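Local atomic coordinates of protein LigF (Sphingobium sp. SYK-6, PDB entry 4XT0), a protein that degrades lignin as a glutathione-dependent beta-etherase of the glutathione S-transferase superfamily, cleaving beta-aryl ether bonds. Residues A[39-42]-A[43-46]; A[113-116]-A[117-121]; A[148-151]-A[152-156]. All coordinates share one frame; numbering follows the deposited sequence.

Contact 1. Residues A[39-42]-A[43-46]; sequences SKFE and QHSD. With GSH (glutathione), chain B.
Q43 and H44 converge on one oxygen of the glycyl carboxylate of glutathione, while the F41 ring packs obliquely against the H44 imidazole. Q43 NE2 donates to O31 of glutathione over 3.1 Å along an almost straight line, with an angle of 177° at the hydrogen. H44 NE2 reaches the same O31 more obliquely, in a weak bond of 3.1 Å bent to 123°. The glutamine gets there by folding: a first torsion of 72° sets CG between backbone N and carbonyl carbon, and the bend at the next torsion turns the amide toward the ligand. Its CG also covers one face of the H44 imidazole, 3.3 Å above the ring plane and offset toward the rim. Q43 OE1 is buried without a partner in the model, whereas NE2 is satisfied by the ligand. Shortening Q43 to an alanine would probably leave O31 with just the weak H44 bond from this turn and take away the CG packing on the imidazole.

Behind these donors, F41 CD2 lies 3.8 Å from H44 ND1, itself hydrogen-bonded to H138. The backbone holds the turn: H44 N donates to F41 O at 2.9 Å. E42 O takes two bonds from S45, one from OG at 2.7 Å in the carbonyl plane on a lone pair, the other from N at 3.0 Å, well above that plane. S45 OG also bonds F48 N, making S45 the N-cap of the next helix, and E42 OE1 bonds the backbone N of D37.

The turn thus joins strand 32-35 to helix 46-51 within the thioredoxin-like N-terminal domain. The F41 and H44 rings both meet H138 of helix 132-142, and the F41 ring also meets W152 of helix 146-157, both helices belonging to the C-terminal domain.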
loop_
_atom_site.group_PDB
_atom_site.type_symbol
_atom_site.label_atom_id
_atom_site.label_comp_id
_atom_site.label_asym_id
_atom_site.label_seq_id
_atom_site.Cartn_x
_atom_site.Cartn_y
_atom_site.Cartn_z
ATOM N N SER A 39 12.910 -19.775 -12.323
ATOM C CA SER A 39 12.691 -21.028 -13.051
ATOM C C SER A 39 13.051 -22.239 -12.182
ATOM O O SER A 39 12.569 -23.341 -12.412
ATOM C CB SER A 39 13.488 -21.050 -14.371
ATOM O OG SER A 39 14.882 -21.171 -14.154
ATOM N N LYS A 40 13.880 -22.017 -11.167
ATOM C CA LYS A 40 14.231 -23.067 -10.213
ATOM C C LYS A 40 13.566 -22.855 -8.851
ATOM O O LYS A 40 13.953 -23.481 -7.868
ATOM C CB LYS A 40 15.748 -23.141 -10.041
ATOM C CG LYS A 40 16.480 -23.521 -11.317
ATOM C CD LYS A 40 17.954 -23.190 -11.226
ATOM C CE LYS A 40 18.651 -23.519 -12.530
ATOM N NZ LYS A 40 20.087 -23.139 -12.506
ATOM N N PHE A 41 12.571 -21.971 -8.811
ATOM C CA PHE A 41 11.879 -21.614 -7.566
ATOM C C PHE A 41 12.848 -21.300 -6.436
ATOM O O PHE A 41 12.604 -21.666 -5.293
ATOM C CB PHE A 41 10.940 -22.744 -7.126
ATOM C CG PHE A 41 9.811 -23.008 -8.083
ATOM C CD1 PHE A 41 9.959 -23.917 -9.120
ATOM C CD2 PHE A 41 8.598 -22.353 -7.941
ATOM C CE1 PHE A 41 8.919 -24.163 -10.003
ATOM C CE2 PHE A 41 7.557 -22.590 -8.819
ATOM C CZ PHE A 41 7.717 -23.500 -9.849
ATOM N N GLU A 42 13.957 -20.641 -6.758
ATOM C CA GLU A 42 14.976 -20.354 -5.753
ATOM C C GLU A 42 14.446 -19.430 -4.657
ATOM O O GLU A 42 14.989 -19.417 -3.548
ATOM C CB GLU A 42 16.226 -19.750 -6.403
ATOM C CG GLU A 42 17.106 -20.805 -7.071
ATOM C CD GLU A 42 18.366 -20.241 -7.710
ATOM O OE1 GLU A 42 18.565 -19.002 -7.693
ATOM O OE2 GLU A 42 19.156 -21.051 -8.249
ATOM N N GLN A 43 13.375 -18.683 -4.935
ATOM C CA GLN A 43 12.807 -17.811 -3.889
ATOM C C GLN A 43 12.200 -18.668 -2.778
ATOM O O GLN A 43 11.879 -18.167 -1.702
ATOM C CB GLN A 43 11.761 -16.831 -4.460
ATOM C CG GLN A 43 10.427 -17.444 -4.883
ATOM C CD GLN A 43 10.458 -17.993 -6.309
ATOM O OE1 GLN A 43 11.519 -18.345 -6.824
ATOM N NE2 GLN A 43 9.298 -18.061 -6.946
ATOM N N HIS A 44 12.065 -19.970 -3.042
ATOM C CA HIS A 44 11.512 -20.901 -2.061
ATOM C C HIS A 44 12.581 -21.837 -1.520
ATOM O O HIS A 44 12.279 -22.790 -0.805
ATOM C CB HIS A 44 10.378 -21.720 -2.680
ATOM C CG HIS A 44 9.258 -20.882 -3.206
ATOM N ND1 HIS A 44 8.448 -21.289 -4.245
ATOM C CD2 HIS A 44 8.813 -19.657 -2.841
ATOM C CE1 HIS A 44 7.554 -20.353 -4.499
ATOM N NE2 HIS A 44 7.755 -19.347 -3.661
ATOM N N SER A 45 13.833 -21.576 -1.881
ATOM C CA SER A 45 14.932 -22.416 -1.427
ATOM C C SER A 45 15.151 -22.174 0.058
ATOM O O SER A 45 14.741 -21.134 0.585
ATOM C CB SER A 45 16.212 -22.125 -2.215
ATOM O OG SER A 45 16.695 -20.823 -1.932
ATOM N N ASP A 46 15.786 -23.128 0.734
ATOM C CA ASP A 46 16.083 -22.974 2.155
ATOM C C ASP A 46 17.100 -21.858 2.386
ATOM O O ASP A 46 17.022 -21.141 3.381
ATOM C CB ASP A 46 16.602 -24.285 2.755
ATOM C CG ASP A 46 15.536 -25.367 2.808
ATOM O OD1 ASP A 46 14.351 -25.035 3.039
ATOM O OD2 ASP A 46 15.886 -26.552 2.618
HETATM N N1 GSH B . 4.937 -6.493 -1.398
HETATM C CA1 GSH B . 6.138 -7.154 -1.931
HETATM C C1 GSH B . 7.143 -6.156 -2.496
HETATM O O11 GSH B . 8.335 -6.373 -2.402
HETATM O O12 GSH B . 6.738 -5.038 -3.119
HETATM C CB1 GSH B . 5.698 -8.126 -3.044
HETATM C CG1 GSH B . 6.915 -8.934 -3.483
HETATM C CD1 GSH B . 6.549 -9.822 -4.658
HETATM O OE1 GSH B . 5.387 -9.947 -4.992
HETATM N N2 GSH B . 7.528 -10.465 -5.326
HETATM C CA2 GSH B . 7.209 -11.338 -6.467
HETATM C C2 GSH B . 7.639 -12.754 -6.143
HETATM O O2 GSH B . 8.523 -12.937 -5.326
HETATM C CB2 GSH B . 8.007 -10.879 -7.695
HETATM S SG2 GSH B . 7.402 -9.294 -8.359
HETATM N N3 GSH B . 7.060 -13.822 -6.764
HETATM C CA3 GSH B . 7.535 -15.179 -6.442
HETATM C C3 GSH B . 6.555 -16.003 -5.636
HETATM O O31 GSH B . 6.688 -17.207 -5.609
HETATM O O32 GSH B . 5.551 -15.424 -4.946
#

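Contact 2. Residues A[113-116]-A[117-121]; sequences CVST and IGWAF
The W119 indole and S115, one helical turn apart, meet at the edge of the ring. The carbonyl of S115 lies there near the indole plane, with its O 3.3 Å from W119 CD1. The hydroxyl approaches the same pyrrole edge, S115 OG standing 3.4 Å from W119 CD1. Two torsions bring this about: S115 OG points opposite its backbone N (chi1 169°), reaching along the helix, and W119 CG lies anti to the carbonyl carbon (chi1 -81°), beside its own N, which brings the CD1 edge of the indole back to S115. Beyond the two segments, the indole meets the ring of W152 edge-to-face and also touches Q148, K151 and A155 of helix 146-157, while F159 packs on it from a loop. At the end of the helix the F121 ring receives the methyl of its neighbour A120, whose CB sits 4.0 Å above the ring centre.

Main-chain bonds keep this spacing. W119 N donates to S115 O at 2.8 Å, nearly along the C=O axis, so a single carbonyl serves the helix and borders the indole edge as well. G118 N bonds V114 O at 3.0 Å, and A120 N bonds T116 O at 3.2 Å. The preceding link, I117 N to C113 O, is weak at 3.4 Å. T116 OG1 hydrogen-bonds W112 O, one turn back. The I117 side chain lies by the C113 carbonyl and touches E167 of helix 161-182 and F214.

The contact is the last turns of helix 93-121 in the C-terminal domain. The hydrogen bonds across the segments are all backbone ones, and no charged pair joins the segments; what they fix is the placing of the W119 indole, which comes within about 4 Å of bound glutathione.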
loop_
_atom_site.group_PDB
_atom_site.type_symbol
_atom_site.label_atom_id
_atom_site.label_comp_id
_atom_site.label_asym_id
_atom_site.label_seq_id
_atom_site.Cartn_x
_atom_site.Cartn_y
_atom_site.Cartn_z
ATOM N N CYS A 113 -3.270 -5.420 -10.590
ATOM C CA CYS A 113 -4.090 -5.789 -11.744
ATOM C C CYS A 113 -3.203 -6.279 -12.895
ATOM O O CYS A 113 -3.531 -7.264 -13.563
ATOM C CB CYS A 113 -4.998 -4.632 -12.186
ATOM S SG CYS A 113 -4.207 -3.045 -12.519
ATOM N N VAL A 114 -2.070 -5.612 -13.103
ATOM C CA VAL A 114 -1.104 -6.043 -14.117
ATOM C C VAL A 114 -0.562 -7.431 -13.764
ATOM O O VAL A 114 -0.528 -8.331 -14.599
ATOM C CB VAL A 114 0.070 -5.040 -14.237
ATOM C CG1 VAL A 114 1.202 -5.614 -15.080
ATOM C CG2 VAL A 114 -0.428 -3.718 -14.805
ATOM N N SER A 115 -0.168 -7.585 -12.504
ATOM C CA SER A 115 0.375 -8.839 -11.995
ATOM C C SER A 115 -0.599 -10.005 -12.176
ATOM O O SER A 115 -0.209 -11.073 -12.658
ATOM C CB SER A 115 0.758 -8.672 -10.515
ATOM O OG SER A 115 1.053 -9.912 -9.901
ATOM N N THR A 116 -1.865 -9.799 -11.811
ATOM C CA THR A 116 -2.875 -10.853 -11.956
ATOM C C THR A 116 -2.929 -11.387 -13.382
ATOM O O THR A 116 -3.026 -12.593 -13.598
ATOM C CB THR A 116 -4.286 -10.371 -11.560
ATOM O OG1 THR A 116 -4.272 -9.935 -10.197
ATOM C CG2 THR A 116 -5.301 -11.511 -11.728
ATOM N N ILE A 117 -2.852 -10.489 -14.357
ATOM C CA ILE A 117 -2.858 -10.919 -15.750
ATOM C C ILE A 117 -1.569 -11.698 -16.051
ATOM O O ILE A 117 -1.596 -12.705 -16.757
ATOM C CB ILE A 117 -3.024 -9.720 -16.703
ATOM C CG1 ILE A 117 -4.357 -9.011 -16.422
ATOM C CG2 ILE A 117 -2.965 -10.168 -18.151
ATOM C CD1 ILE A 117 -5.517 -9.967 -16.187
ATOM N N GLY A 118 -0.454 -11.241 -15.481
ATOM C CA GLY A 118 0.817 -11.943 -15.584
ATOM C C GLY A 118 0.808 -13.370 -15.044
ATOM O O GLY A 118 1.343 -14.278 -15.684
ATOM N N TRP A 119 0.209 -13.577 -13.872
ATOM C CA TRP A 119 0.103 -14.923 -13.297
ATOM C C TRP A 119 -0.754 -15.848 -14.160
ATOM O O TRP A 119 -0.493 -17.050 -14.255
ATOM C CB TRP A 119 -0.471 -14.868 -11.876
ATOM C CG TRP A 119 0.547 -14.515 -10.826
ATOM C CD1 TRP A 119 0.913 -13.260 -10.421
ATOM C CD2 TRP A 119 1.339 -15.429 -10.054
ATOM N NE1 TRP A 119 1.876 -13.338 -9.444
ATOM C CE2 TRP A 119 2.155 -14.657 -9.201
ATOM C CE3 TRP A 119 1.431 -16.822 -9.997
ATOM C CZ2 TRP A 119 3.056 -15.233 -8.305
ATOM C CZ3 TRP A 119 2.324 -17.389 -9.107
ATOM C CH2 TRP A 119 3.123 -16.597 -8.273
ATOM N N ALA A 120 -1.780 -15.285 -14.788
ATOM C CA ALA A 120 -2.701 -16.077 -15.591
ATOM C C ALA A 120 -2.049 -16.555 -16.890
ATOM O O ALA A 120 -2.210 -17.708 -17.281
ATOM C CB ALA A 120 -3.965 -15.277 -15.890
ATOM N N PHE A 121 -1.297 -15.674 -17.543
ATOM C CA PHE A 121 -0.781 -15.968 -18.879
ATOM C C PHE A 121 0.749 -16.035 -18.964
ATOM O O PHE A 121 1.293 -16.658 -19.878
ATOM C CB PHE A 121 -1.287 -14.916 -19.868
ATOM C CG PHE A 121 -2.775 -14.728 -19.858
ATOM C CD1 PHE A 121 -3.628 -15.817 -19.846
ATOM C CD2 PHE A 121 -3.324 -13.456 -19.855
ATOM C CE1 PHE A 121 -5.002 -15.638 -19.842
ATOM C CE2 PHE A 121 -4.691 -13.271 -19.845
ATOM C CZ PHE A 121 -5.532 -14.361 -19.835
#

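Contact 3. Residues A[148-151]-A[152-156]; sequences QQLK and WRRAR. With GSH (glutathione), chain B.
The glutathione pocket is bordered here by helix 146-157 of the C-terminal domain, where Q148 and W152 share one helical turn: W152 N donates to Q148 O at 3.0 Å. Both side chains turn to the glycyl carboxylate of the ligand. W152 NE1 gives its hydrogen to O31 of glutathione at 3.1 Å, with the oxygen in the indole plane and a bond angle of 151°. A bend at the second torsion of Q148 (chi2 -57°) turns its amide to the other oxygen, O32, which NE2 meets in a weak bond of 3.2 Å. W152 CD1 also lies 3.2 Å from Q148 O, which is oblique to the ring.

Away from the ligand, arginines lie back over the previous turn. The R154 guanidinium presents one face to L150, whose CD2 is 3.7 Å above its centre. R153 runs alongside Q149 with NH1 3.2 Å from Q149 CB, the guanidinium and amide planes 72° apart; its NH2 forms a salt bridge with E136 of helix 132-142.

The helix therefore has two chemistries: neutral N-H donors split between the two carboxylate oxygens, and guanidinium groups that pack on aliphatic carbon, R154 by its face and R153 at its edge.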
loop_
_atom_site.group_PDB
_atom_site.type_symbol
_atom_site.label_atom_id
_atom_site.label_comp_id
_atom_site.label_asym_id
_atom_site.label_seq_id
_atom_site.Cartn_x
_atom_site.Cartn_y
_atom_site.Cartn_z
ATOM N N GLN A 148 -0.321 -16.543 -2.134
ATOM C CA GLN A 148 0.591 -16.944 -3.209
ATOM C C GLN A 148 0.424 -18.423 -3.570
ATOM O O GLN A 148 0.669 -18.818 -4.708
ATOM C CB GLN A 148 2.049 -16.662 -2.820
ATOM C CG GLN A 148 2.341 -15.192 -2.506
ATOM C CD GLN A 148 1.996 -14.271 -3.666
ATOM O OE1 GLN A 148 1.289 -13.278 -3.491
ATOM N NE2 GLN A 148 2.507 -14.593 -4.856
ATOM N N GLN A 149 0.017 -19.237 -2.601
ATOM C CA GLN A 149 -0.285 -20.636 -2.880
ATOM C C GLN A 149 -1.414 -20.722 -3.896
ATOM O O GLN A 149 -1.363 -21.519 -4.837
ATOM C CB GLN A 149 -0.660 -21.383 -1.597
ATOM C CG GLN A 149 0.519 -21.698 -0.708
ATOM C CD GLN A 149 0.090 -22.084 0.680
ATOM O OE1 GLN A 149 -0.921 -21.590 1.182
ATOM N NE2 GLN A 149 0.847 -22.978 1.316
ATOM N N LEU A 150 -2.423 -19.880 -3.702
ATOM C CA LEU A 150 -3.589 -19.857 -4.569
ATOM C C LEU A 150 -3.240 -19.301 -5.955
ATOM O O LEU A 150 -3.724 -19.798 -6.983
ATOM C CB LEU A 150 -4.705 -19.032 -3.921
ATOM C CG LEU A 150 -6.079 -19.122 -4.584
ATOM C CD1 LEU A 150 -6.409 -20.574 -4.920
ATOM C CD2 LEU A 150 -7.138 -18.518 -3.683
ATOM N N LYS A 151 -2.391 -18.277 -5.977
ATOM C CA LYS A 151 -1.934 -17.699 -7.241
ATOM C C LYS A 151 -1.184 -18.723 -8.101
ATOM O O LYS A 151 -1.414 -18.805 -9.308
ATOM C CB LYS A 151 -1.045 -16.481 -6.987
ATOM C CG LYS A 151 -1.664 -15.173 -7.441
ATOM C CD LYS A 151 -0.822 -13.998 -6.995
ATOM C CE LYS A 151 -1.062 -13.661 -5.531
ATOM N NZ LYS A 151 -2.301 -12.854 -5.321
ATOM N N TRP A 152 -0.297 -19.498 -7.479
ATOM C CA TRP A 152 0.439 -20.545 -8.187
ATOM C C TRP A 152 -0.519 -21.598 -8.757
ATOM O O TRP A 152 -0.361 -22.031 -9.901
ATOM C CB TRP A 152 1.484 -21.209 -7.268
ATOM C CG TRP A 152 2.797 -20.473 -7.222
ATOM C CD1 TRP A 152 3.314 -19.768 -6.165
ATOM C CD2 TRP A 152 3.741 -20.337 -8.294
ATOM N NE1 TRP A 152 4.524 -19.211 -6.512
ATOM C CE2 TRP A 152 4.808 -19.543 -7.813
ATOM C CE3 TRP A 152 3.787 -20.804 -9.612
ATOM C CZ2 TRP A 152 5.910 -19.214 -8.608
ATOM C CZ3 TRP A 152 4.885 -20.476 -10.401
ATOM C CH2 TRP A 152 5.930 -19.689 -9.894
ATOM N N ARG A 153 -1.513 -21.993 -7.959
ATOM C CA ARG A 153 -2.509 -22.977 -8.385
ATOM C C ARG A 153 -3.304 -22.484 -9.588
ATOM O O ARG A 153 -3.571 -23.239 -10.522
ATOM C CB ARG A 153 -3.461 -23.313 -7.231
ATOM C CG ARG A 153 -2.801 -24.084 -6.107
ATOM C CD ARG A 153 -3.813 -24.582 -5.093
ATOM N NE ARG A 153 -3.196 -25.476 -4.112
ATOM C CZ ARG A 153 -2.570 -25.060 -3.017
ATOM N NH1 ARG A 153 -2.483 -23.761 -2.766
ATOM N NH2 ARG A 153 -2.034 -25.937 -2.174
ATOM N N ARG A 154 -3.671 -21.209 -9.551
ATOM C CA ARG A 154 -4.432 -20.585 -10.624
ATOM C C ARG A 154 -3.560 -20.303 -11.854
ATOM O O ARG A 154 -4.060 -20.271 -12.982
ATOM C CB ARG A 154 -5.089 -19.300 -10.113
ATOM C CG ARG A 154 -6.178 -19.552 -9.074
ATOM C CD ARG A 154 -6.740 -18.245 -8.499
ATOM N NE ARG A 154 -8.044 -18.460 -7.871
ATOM C CZ ARG A 154 -8.645 -17.600 -7.054
ATOM N NH1 ARG A 154 -8.059 -16.450 -6.743
ATOM N NH2 ARG A 154 -9.829 -17.896 -6.535
ATOM N N ALA A 155 -2.259 -20.110 -11.638
ATOM C CA ALA A 155 -1.304 -19.969 -12.746
ATOM C C ALA A 155 -1.187 -21.258 -13.565
ATOM O O ALA A 155 -1.063 -21.220 -14.791
ATOM C CB ALA A 155 0.066 -19.563 -12.217
ATOM N N ARG A 156 -1.220 -22.393 -12.874
ATOM C CA ARG A 156 -1.098 -23.698 -13.516
ATOM C C ARG A 156 -2.451 -24.215 -14.009
ATOM O O ARG A 156 -2.523 -24.879 -15.046
ATOM C CB ARG A 156 -0.463 -24.709 -12.547
ATOM C CG ARG A 156 -0.334 -26.141 -13.082
ATOM C CD ARG A 156 0.030 -27.113 -11.956
ATOM N NE ARG A 156 0.157 -28.501 -12.396
ATOM C CZ ARG A 156 1.314 -29.101 -12.655
ATOM N NH1 ARG A 156 1.337 -30.368 -13.050
ATOM N NH2 ARG A 156 2.454 -28.432 -12.523
HETATM N N1 GSH B . 4.937 -6.493 -1.398
HETATM C CA1 GSH B . 6.138 -7.154 -1.931
HETATM C C1 GSH B . 7.143 -6.156 -2.496
HETATM O O11 GSH B . 8.335 -6.373 -2.402
HETATM O O12 GSH B . 6.738 -5.038 -3.119
HETATM C CB1 GSH B . 5.698 -8.126 -3.044
HETATM C CG1 GSH B . 6.915 -8.934 -3.483
HETATM C CD1 GSH B . 6.549 -9.822 -4.658
HETATM O OE1 GSH B . 5.387 -9.947 -4.992
HETATM N N2 GSH B . 7.528 -10.465 -5.326
HETATM C CA2 GSH B . 7.209 -11.338 -6.467
HETATM C C2 GSH B . 7.639 -12.754 -6.143
HETATM O O2 GSH B . 8.523 -12.937 -5.326
HETATM C CB2 GSH B . 8.007 -10.879 -7.695
HETATM S SG2 GSH B . 7.402 -9.294 -8.359
HETATM N N3 GSH B . 7.060 -13.822 -6.764
HETATM C CA3 GSH B . 7.535 -15.179 -6.442
HETATM C C3 GSH B . 6.555 -16.003 -5.636
HETATM O O31 GSH B . 6.688 -17.207 -5.609
HETATM O O32 GSH B . 5.551 -15.424 -4.946
#

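Contacts 1 and 3 both reach the glycyl end of glutathione, from the N-terminal and C-terminal domains respectively, and they touch directly: F41 CE2 is 3.5 Å from W152 CH2. Contact 2 shares the C-terminal domain with contact 3 and packs on it, with W119 CZ3 3.4 Å from W152 CD2, so the W152 ring meets side chains of both other contacts. Contacts 1 and 2 stay apart, with nearest atoms about 6 Å from each other. Contact 1 is a buried loop turn built on capping and ligand bonds. The other two are partly buried helix turns: 113-121 is backbone-bonded, with one indole edge against a serine, whereas 148-156 adds ligand donors and, beside the exposed L150, the R154 guanidinium.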